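Local atomic coordinates of polynucleotide 5'-triphosphatase (PDB entry 3BGY), a protein that removes the terminal phosphate from the 5'-triphosphate end of mRNA, as the triphosphatase domain of a larger mimiviral mRNA-capping enzyme. Residues A[65-70]-A[175-180]; A[179-184]-A[214-219]. All coordinates share one frame; numbering follows the deposited sequence.

Contact 1 of 2, residues A[65-70]-A[175-180]; sequences KIESNN and KTRYSF. With ACT (acetate ion), chain E.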
ATOM      1  N   LYS A  65       0.240  17.723  -8.081  1.00 14.40           N
ATOM      2  CA  LYS A  65       0.185  16.960  -6.848  1.00 12.46           C
ATOM      3  C   LYS A  65      -0.700  15.720  -6.947  1.00 17.27           C
ATOM      4  O   LYS A  65      -0.993  15.084  -5.919  1.00 14.44           O
ATOM      5  CB  LYS A  65      -0.273  17.893  -5.716  1.00 16.81           C
ATOM      6  CG  LYS A  65       0.645  19.115  -5.527  1.00 16.09           C
ATOM      7  CD  LYS A  65       2.000  18.700  -5.012  1.00 24.29           C
ATOM      8  CE  LYS A  65       2.899  19.895  -4.743  1.00 29.31           C
ATOM      9  NZ  LYS A  65       4.275  19.460  -4.392  1.00 36.47           N
ATOM     10  N   ILE A  66      -1.131  15.392  -8.175  1.00 14.71           N
ATOM     11  CA  ILE A  66      -1.947  14.190  -8.427  1.00 12.48           C
ATOM     12  C   ILE A  66      -1.070  13.185  -9.169  1.00 19.87           C
ATOM     13  O   ILE A  66      -0.358  13.538 -10.114  1.00 18.98           O
ATOM     14  CB  ILE A  66      -3.216  14.469  -9.305  1.00 12.90           C
ATOM     15  CG1 ILE A  66      -4.126  15.520  -8.655  1.00 12.90           C
ATOM     16  CG2 ILE A  66      -4.005  13.178  -9.521  1.00 15.68           C
ATOM     17  CD1 ILE A  66      -5.324  15.961  -9.498  1.00 16.20           C
ATOM     18  N   GLU A  67      -1.119  11.929  -8.754  1.00 12.69           N
ATOM     19  CA  GLU A  67      -0.363  10.891  -9.448  1.00 17.81           C
ATOM     20  C   GLU A  67      -1.342   9.724  -9.606  1.00 23.63           C
ATOM     21  O   GLU A  67      -2.041   9.359  -8.653  1.00 22.16           O
ATOM     22  CB  GLU A  67       0.857  10.457  -8.634  1.00 17.92           C
ATOM     23  CG  GLU A  67       1.822   9.534  -9.374  1.00 43.37           C
ATOM     24  CD  GLU A  67       2.978   9.091  -8.495  1.00 49.16           C
ATOM     25  OE1 GLU A  67       3.818   9.949  -8.151  1.00 54.97           O
ATOM     26  OE2 GLU A  67       3.033   7.893  -8.137  1.00 58.70           O
ATOM     27  N   SER A  68      -1.449   9.180 -10.814  1.00 15.56           N
ATOM     28  CA  SER A  68      -2.346   8.048 -11.004  1.00 15.05           C
ATOM     29  C   SER A  68      -1.599   6.980 -11.761  1.00 19.65           C
ATOM     30  O   SER A  68      -0.816   7.286 -12.659  1.00 20.43           O
ATOM     31  CB  SER A  68      -3.656   8.419 -11.704  1.00 23.27           C
ATOM     32  OG  SER A  68      -3.434   9.105 -12.913  1.00 29.07           O
ATOM     33  N   ASN A  69      -1.732   5.736 -11.321  1.00 16.42           N
ATOM     34  CA  ASN A  69      -1.012   4.637 -11.974  1.00 19.04           C
ATOM     35  C   ASN A  69      -1.803   3.355 -11.969  1.00 21.49           C
ATOM     36  O   ASN A  69      -2.526   3.087 -11.031  1.00 16.19           O
ATOM     37  CB  ASN A  69       0.286   4.303 -11.216  1.00 19.17           C
ATOM     38  CG  ASN A  69       1.355   5.359 -11.356  1.00 29.53           C
ATOM     39  OD1 ASN A  69       1.897   5.576 -12.444  1.00 36.59           O
ATOM     40  ND2 ASN A  69       1.681   6.011 -10.251  1.00 30.47           N
ATOM     41  N   ASN A  70      -1.594   2.546 -13.000  1.00 17.71           N
ATOM     42  CA  ASN A  70      -2.184   1.207 -13.119  1.00 15.65           C
ATOM     43  C   ASN A  70      -0.928   0.322 -12.957  1.00 18.34           C
ATOM     44  O   ASN A  70       0.097   0.552 -13.618  1.00 19.16           O
ATOM     45  CB  ASN A  70      -2.761   0.924 -14.514  1.00 18.67           C
ATOM     46  CG  ASN A  70      -3.890   1.838 -14.888  1.00 29.47           C
ATOM     47  OD1 ASN A  70      -4.806   2.044 -14.112  1.00 27.99           O
ATOM     48  ND2 ASN A  70      -3.845   2.368 -16.106  1.00 34.99           N
ATOM     49  N   LYS A 175      -3.829  -3.046  -9.568  1.00 12.11           N
ATOM     50  CA  LYS A 175      -4.326  -1.813  -8.959  1.00 13.22           C
ATOM     51  C   LYS A 175      -4.379  -0.587  -9.830  1.00 14.13           C
ATOM     52  O   LYS A 175      -3.496  -0.410 -10.674  1.00 15.27           O
ATOM     53  CB  LYS A 175      -3.384  -1.481  -7.803  1.00 14.80           C
ATOM     54  CG  LYS A 175      -3.434  -2.479  -6.627  1.00 16.08           C
ATOM     55  CD  LYS A 175      -2.502  -2.047  -5.508  1.00 18.85           C
ATOM     56  CE  LYS A 175      -2.574  -2.996  -4.335  1.00 21.28           C
ATOM     57  NZ  LYS A 175      -1.735  -2.522  -3.197  1.00 25.38           N
ATOM     58  N   THR A 176      -5.420   0.237  -9.628  1.00 10.76           N
ATOM     59  CA  THR A 176      -5.530   1.546 -10.283  1.00 13.46           C
ATOM     60  C   THR A 176      -5.551   2.453  -9.058  1.00 13.82           C
ATOM     61  O   THR A 176      -6.543   2.496  -8.310  1.00 12.33           O
ATOM     62  CB  THR A 176      -6.792   1.714 -11.163  1.00 22.54           C
ATOM     63  OG1 THR A 176      -6.715   0.774 -12.242  1.00 22.79           O
ATOM     64  CG2 THR A 176      -6.844   3.148 -11.762  1.00 23.11           C
ATOM     65  N   ARG A 177      -4.490   3.225  -8.928  0.50  9.91           N
ATOM     66  CA  ARG A 177      -4.339   4.095  -7.779  0.50 13.00           C
ATOM     67  C   ARG A 177      -4.338   5.553  -8.175  0.50 14.26           C
ATOM     68  O   ARG A 177      -3.951   5.914  -9.286  0.50  9.69           O
ATOM     69  CB  ARG A 177      -3.024   3.731  -7.071  0.50 10.59           C
ATOM     70  CG  ARG A 177      -2.702   4.473  -5.753  0.50 14.03           C
ATOM     71  CD  ARG A 177      -1.361   4.025  -5.185  0.50 13.29           C
ATOM     72  NE  ARG A 177      -0.247   4.282  -6.101  0.50 11.28           N
ATOM     73  CZ  ARG A 177       1.016   3.894  -5.898  0.50 19.23           C
ATOM     74  NH1 ARG A 177       1.356   3.220  -4.809  0.50 21.67           N
ATOM     75  NH2 ARG A 177       1.953   4.200  -6.783  0.50 20.13           N
ATOM     76  N   TYR A 178      -4.931   6.359  -7.306  1.00 12.47           N
ATOM     77  CA  TYR A 178      -4.917   7.805  -7.456  1.00 12.78           C
ATOM     78  C   TYR A 178      -4.287   8.271  -6.145  1.00 15.13           C
ATOM     79  O   TYR A 178      -4.741   7.871  -5.066  1.00 12.74           O
ATOM     80  CB  TYR A 178      -6.320   8.388  -7.594  1.00 16.45           C
ATOM     81  CG  TYR A 178      -7.073   7.909  -8.796  1.00 19.70           C
ATOM     82  CD1 TYR A 178      -7.780   6.694  -8.751  1.00 24.43           C
ATOM     83  CD2 TYR A 178      -7.058   8.637  -9.998  1.00 34.47           C
ATOM     84  CE1 TYR A 178      -8.464   6.193  -9.893  1.00 35.29           C
ATOM     85  CE2 TYR A 178      -7.732   8.148 -11.155  1.00 34.90           C
ATOM     86  CZ  TYR A 178      -8.431   6.926 -11.091  1.00 41.12           C
ATOM     87  OH  TYR A 178      -9.063   6.424 -12.212  1.00 45.17           O
ATOM     88  N   SER A 179      -3.214   9.060  -6.239  1.00 13.72           N
ATOM     89  CA  SER A 179      -2.511   9.578  -5.061  1.00 14.02           C
ATOM     90  C   SER A 179      -2.564  11.084  -5.060  1.00 17.59           C
ATOM     91  O   SER A 179      -2.247  11.739  -6.059  1.00 16.18           O
ATOM     92  CB  SER A 179      -1.050   9.109  -5.034  1.00 15.84           C
ATOM     93  OG  SER A 179      -0.974   7.691  -4.939  1.00 23.13           O
ATOM     94  N   PHE A 180      -3.013  11.644  -3.941  1.00 11.10           N
ATOM     95  CA  PHE A 180      -3.134  13.088  -3.844  1.00 10.88           C
ATOM     96  C   PHE A 180      -2.231  13.605  -2.748  1.00 15.06           C
ATOM     97  O   PHE A 180      -2.434  13.303  -1.582  1.00 13.45           O
ATOM     98  CB  PHE A 180      -4.594  13.454  -3.553  1.00 13.14           C
ATOM     99  CG  PHE A 180      -5.550  12.899  -4.562  1.00 12.57           C
ATOM    100  CD1 PHE A 180      -5.802  13.586  -5.755  1.00 12.61           C
ATOM    101  CD2 PHE A 180      -6.194  11.662  -4.337  1.00 11.48           C
ATOM    102  CE1 PHE A 180      -6.675  13.072  -6.727  1.00 11.80           C
ATOM    103  CE2 PHE A 180      -7.084  11.132  -5.307  1.00 11.84           C
ATOM    104  CZ  PHE A 180      -7.330  11.843  -6.515  1.00 14.01           C
TER
HETATM  105  C   ACT E2005      -0.915   9.257 -15.151  1.00 57.90           C
HETATM  106  O   ACT E2005       0.334   8.772 -15.127  1.00 60.93           O
HETATM  107  OXT ACT E2005      -1.814   8.608 -14.708  1.00 58.50           O
HETATM  108  CH3 ACT E2005      -1.196  10.608 -15.725  1.00 53.83           C
HETATM  109  O   HOH W   1      -0.455   6.533  -7.655  1.00 27.08           O

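Contact 2 of 2, residues A[179-184]-A[214-219]; sequences SFTINK and ELINKI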
ATOM      1  N   SER A 179      -3.214   9.060  -6.239  1.00 13.72           N
ATOM      2  CA  SER A 179      -2.511   9.578  -5.061  1.00 14.02           C
ATOM      3  C   SER A 179      -2.564  11.084  -5.060  1.00 17.59           C
ATOM      4  O   SER A 179      -2.247  11.739  -6.059  1.00 16.18           O
ATOM      5  CB  SER A 179      -1.050   9.109  -5.034  1.00 15.84           C
ATOM      6  OG  SER A 179      -0.974   7.691  -4.939  1.00 23.13           O
ATOM      7  N   PHE A 180      -3.013  11.644  -3.941  1.00 11.10           N
ATOM      8  CA  PHE A 180      -3.134  13.088  -3.844  1.00 10.88           C
ATOM      9  C   PHE A 180      -2.231  13.605  -2.748  1.00 15.06           C
ATOM     10  O   PHE A 180      -2.434  13.303  -1.582  1.00 13.45           O
ATOM     11  CB  PHE A 180      -4.594  13.454  -3.553  1.00 13.14           C
ATOM     12  CG  PHE A 180      -5.550  12.899  -4.562  1.00 12.57           C
ATOM     13  CD1 PHE A 180      -5.802  13.586  -5.755  1.00 12.61           C
ATOM     14  CD2 PHE A 180      -6.194  11.662  -4.337  1.00 11.48           C
ATOM     15  CE1 PHE A 180      -6.675  13.072  -6.727  1.00 11.80           C
ATOM     16  CE2 PHE A 180      -7.084  11.132  -5.307  1.00 11.84           C
ATOM     17  CZ  PHE A 180      -7.330  11.843  -6.515  1.00 14.01           C
ATOM     18  N   THR A 181      -1.210  14.380  -3.115  1.00 12.32           N
ATOM     19  CA  THR A 181      -0.291  14.919  -2.120  1.00 12.31           C
ATOM     20  C   THR A 181      -0.943  16.188  -1.574  1.00 16.56           C
ATOM     21  O   THR A 181      -0.903  17.234  -2.199  1.00 19.73           O
ATOM     22  CB  THR A 181       1.122  15.160  -2.745  1.00 13.99           C
ATOM     23  OG1 THR A 181       1.664  13.900  -3.161  1.00 17.06           O
ATOM     24  CG2 THR A 181       2.073  15.749  -1.686  1.00 18.85           C
ATOM     25  N   ILE A 182      -1.608  16.054  -0.434  1.00 14.21           N
ATOM     26  CA  ILE A 182      -2.344  17.181   0.131  1.00 17.04           C
ATOM     27  C   ILE A 182      -1.513  18.310   0.743  1.00 19.83           C
ATOM     28  O   ILE A 182      -1.953  19.459   0.776  1.00 23.24           O
ATOM     29  CB  ILE A 182      -3.499  16.694   1.042  1.00 29.17           C
ATOM     30  CG1 ILE A 182      -2.978  15.758   2.125  1.00 31.89           C
ATOM     31  CG2 ILE A 182      -4.583  15.960   0.187  1.00 28.34           C
ATOM     32  CD1 ILE A 182      -4.025  15.438   3.213  1.00 36.46           C
ATOM     33  N   ASN A 183      -0.326  17.964   1.223  1.00 18.16           N
ATOM     34  CA  ASN A 183       0.649  18.902   1.783  1.00 22.80           C
ATOM     35  C   ASN A 183       1.976  18.172   1.804  1.00 18.88           C
ATOM     36  O   ASN A 183       2.048  17.000   1.419  1.00 21.76           O
ATOM     37  CB  ASN A 183       0.246  19.454   3.183  1.00 24.31           C
ATOM     38  CG  ASN A 183      -0.066  18.358   4.202  1.00 20.61           C
ATOM     39  OD1 ASN A 183       0.732  17.441   4.420  1.00 23.51           O
ATOM     40  ND2 ASN A 183      -1.211  18.477   4.865  1.00 31.28           N
ATOM     41  N   LYS A 184       3.020  18.831   2.304  1.00 20.40           N
ATOM     42  CA  LYS A 184       4.358  18.242   2.352  1.00 23.75           C
ATOM     43  C   LYS A 184       4.515  16.983   3.189  1.00 19.98           C
ATOM     44  O   LYS A 184       5.383  16.170   2.916  1.00 23.53           O
ATOM     45  CB  LYS A 184       5.384  19.288   2.823  1.00 31.69           C
ATOM     46  CG  LYS A 184       4.950  20.072   4.052  1.00 42.82           C
ATOM     47  CD  LYS A 184       5.958  21.147   4.449  1.00 58.49           C
ATOM     48  CE  LYS A 184       5.404  21.993   5.599  1.00 64.08           C
ATOM     49  NZ  LYS A 184       6.305  23.115   5.996  1.00 70.57           N
ATOM     50  N   GLU A 214      -1.510   8.259   4.102  0.50 14.19           N
ATOM     51  CA  GLU A 214      -0.141   7.858   4.440  0.50 14.31           C
ATOM     52  C   GLU A 214       0.740   9.078   4.704  0.50 15.14           C
ATOM     53  O   GLU A 214       0.671  10.064   3.971  0.50 17.17           O
ATOM     54  CB  GLU A 214       0.489   7.021   3.307  0.50 19.13           C
ATOM     55  CG  GLU A 214      -0.426   5.962   2.709  0.50 19.54           C
ATOM     56  CD  GLU A 214       0.275   4.666   2.359  0.50 36.70           C
ATOM     57  OE1 GLU A 214       1.493   4.673   2.063  0.50 42.56           O
ATOM     58  OE2 GLU A 214      -0.414   3.624   2.368  0.50 37.43           O
ATOM     59  N   LEU A 215       1.583   8.993   5.734  1.00 11.64           N
ATOM     60  CA  LEU A 215       2.494  10.089   6.085  1.00 10.89           C
ATOM     61  C   LEU A 215       3.754  10.033   5.209  1.00 15.08           C
ATOM     62  O   LEU A 215       4.197   8.948   4.782  1.00 15.12           O
ATOM     63  CB  LEU A 215       2.908  10.041   7.559  1.00 13.70           C
ATOM     64  CG  LEU A 215       1.729  10.269   8.506  1.00 11.69           C
ATOM     65  CD1 LEU A 215       2.288  10.329   9.895  1.00 17.20           C
ATOM     66  CD2 LEU A 215       0.961  11.540   8.206  1.00 16.03           C
ATOM     67  N   ILE A 216       4.272  11.224   4.920  1.00 14.46           N
ATOM     68  CA  ILE A 216       5.521  11.424   4.167  1.00 16.19           C
ATOM     69  C   ILE A 216       6.557  11.839   5.239  1.00 18.43           C
ATOM     70  O   ILE A 216       7.734  11.457   5.173  1.00 18.22           O
ATOM     71  CB  ILE A 216       5.355  12.531   3.079  1.00 16.54           C
ATOM     72  CG1 ILE A 216       4.362  12.086   2.010  1.00 23.25           C
ATOM     73  CG2 ILE A 216       6.724  12.903   2.421  1.00 21.97           C
ATOM     74  CD1 ILE A 216       3.908  13.209   1.073  1.00 21.04           C
ATOM     75  N   ASN A 217       6.110  12.633   6.218  1.00 18.31           N
ATOM     76  CA  ASN A 217       6.956  13.068   7.352  1.00 19.94           C
ATOM     77  C   ASN A 217       6.054  13.019   8.572  1.00 18.89           C
ATOM     78  O   ASN A 217       4.824  12.991   8.427  1.00 16.67           O
ATOM     79  CB  ASN A 217       7.440  14.510   7.203  1.00 22.67           C
ATOM     80  CG  ASN A 217       8.306  14.724   5.997  1.00 19.59           C
ATOM     81  OD1 ASN A 217       9.355  14.093   5.855  1.00 26.07           O
ATOM     82  ND2 ASN A 217       7.862  15.592   5.101  1.00 23.37           N
ATOM     83  N   LYS A 218       6.656  12.966   9.761  1.00 19.42           N
ATOM     84  CA  LYS A 218       5.912  12.962  11.040  1.00 17.69           C
ATOM     85  C   LYS A 218       5.125  14.261  11.156  1.00 18.24           C
ATOM     86  O   LYS A 218       5.527  15.290  10.594  1.00 19.51           O
ATOM     87  CB  LYS A 218       6.908  12.895  12.220  1.00 23.71           C
ATOM     88  CG  LYS A 218       6.294  12.885  13.649  1.00 33.03           C
ATOM     89  CD  LYS A 218       7.265  13.415  14.743  1.00 34.20           C
ATOM     90  CE  LYS A 218       7.763  14.848  14.464  1.00 46.11           C
ATOM     91  NZ  LYS A 218       8.194  15.601  15.701  1.00 34.58           N
ATOM     92  N   ILE A 219       3.950  14.171  11.774  1.00 15.47           N
ATOM     93  CA  ILE A 219       3.105  15.335  12.041  1.00 13.56           C
ATOM     94  C   ILE A 219       2.594  15.158  13.468  1.00 12.05           C
ATOM     95  O   ILE A 219       2.656  14.064  14.013  1.00 14.06           O
ATOM     96  CB  ILE A 219       1.885  15.497  11.079  1.00 17.97           C
ATOM     97  CG1 ILE A 219       0.952  14.273  11.092  1.00 13.72           C
ATOM     98  CG2 ILE A 219       2.372  15.762   9.660  1.00 19.78           C
ATOM     99  CD1 ILE A 219      -0.281  14.423  10.240  1.00 15.85           C
TER

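Contact 1 of 2, residues A[65-70]-A[175-180]
The carbonyl oxygen of E67 takes the N-H of S179 almost head-on, N to O 2.7 Å, and also receives a weak bond from a water. That water sits on the sheet face that carries E67, N69, R177 and S179: S179 OG accepts from it and N69 ND2 reaches it weakly. In the R177 conformer described here, one of two modelled, the bend at chi3 (60°) turns NE toward strand 66-77, where it donates to the water over 2.7 Å. The guanidinium's neighbours are correspondingly doubtful: N69 ND2 at its edge, and E67 OE2 well off its plane, 4.1 Å from R177 NH2 and no salt bridge. The strongest polar partner of S179 OG is D189 on strand 186-196. Three further backbone bonds, E67 N to S179 O and the reciprocal pair of N69 and R177, continue the antiparallel pairing of 66-77 with 169-183, neighbours in the closed barrel wall of this tunnel triphosphatase. On the other face I66 lies alongside F180, with CG2 3.9 Å from CE1 of the ring, and S68 CB is 3.8 Å from Y178 CD2. T176 OG1 donates to N70 OD1 over 3.0 Å, tilted 24° from the amide plane. One face is thus joined through a shared water, while the other packs I66 on F180 beside helix 47-60 and turns polar toward N70 and T176.

Contact 2 of 2, residues A[179-184]-A[214-219]
I216 lays its side chain against the K184 carbonyl: CG2 approaches K184 O to 3.6 Å, and CB and CD1 also lie within van der Waals range of that oxygen. CG1 is anti to the carbonyl carbon of I216 (chi1 -66°), and beyond it CD1 extends toward strand 169-183. There CD1 meets T181 CG2 at 4.2 Å, the two side chains crossing at about a right angle, and comes equally near N183 O. N217 approaches the same K184 oxygen through its amide, ND2 lying 3.4 Å away. Its stronger polar partner is N185, whose OD1 accepts a hydrogen bond from N217 ND2. In the next shell N183 OD1 accepts from N185 N, an Asx turn, and is bonded to S186 OG, which ties the hairpin between strands 169-183 and 186-196 at the barrel end, while N183 ND2 reaches E227 on helix 221-235. T181 also rests on R187 of strand 186-196, and L215, just before I216, packs on L27 and Y30 of helix 17-32. With 146 Å² buried and three of its five touching residues exposed, the contact is mostly van der Waals packing of a few methyl groups on the K184 carbonyl, with a clear polar link nearby from N217 ND2 to N185 OD1.

The centres of the two contacts are 14 Å apart, and both use strand 169-183: contact 1 lies in its middle and contact 2 at its end. S179 and F180 belong to both, though they pack across the segments in contact 1 alone. Segment 65-70 comes first along the chain, then 175-180 and 179-184, and 214-219 last. The contacts touch where K65 O lies 2.9 Å from T181 N, a probable hydrogen bond. Contact 1 joins neighbouring strands of the closed antiparallel barrel, whereas contact 2 spans strand 186-196, which lies between 169-183 and 208-215. One strand thus links regular wall pairing to packing at a barrel end, in an architecture characteristic of tunnel-type RNA triphosphatases.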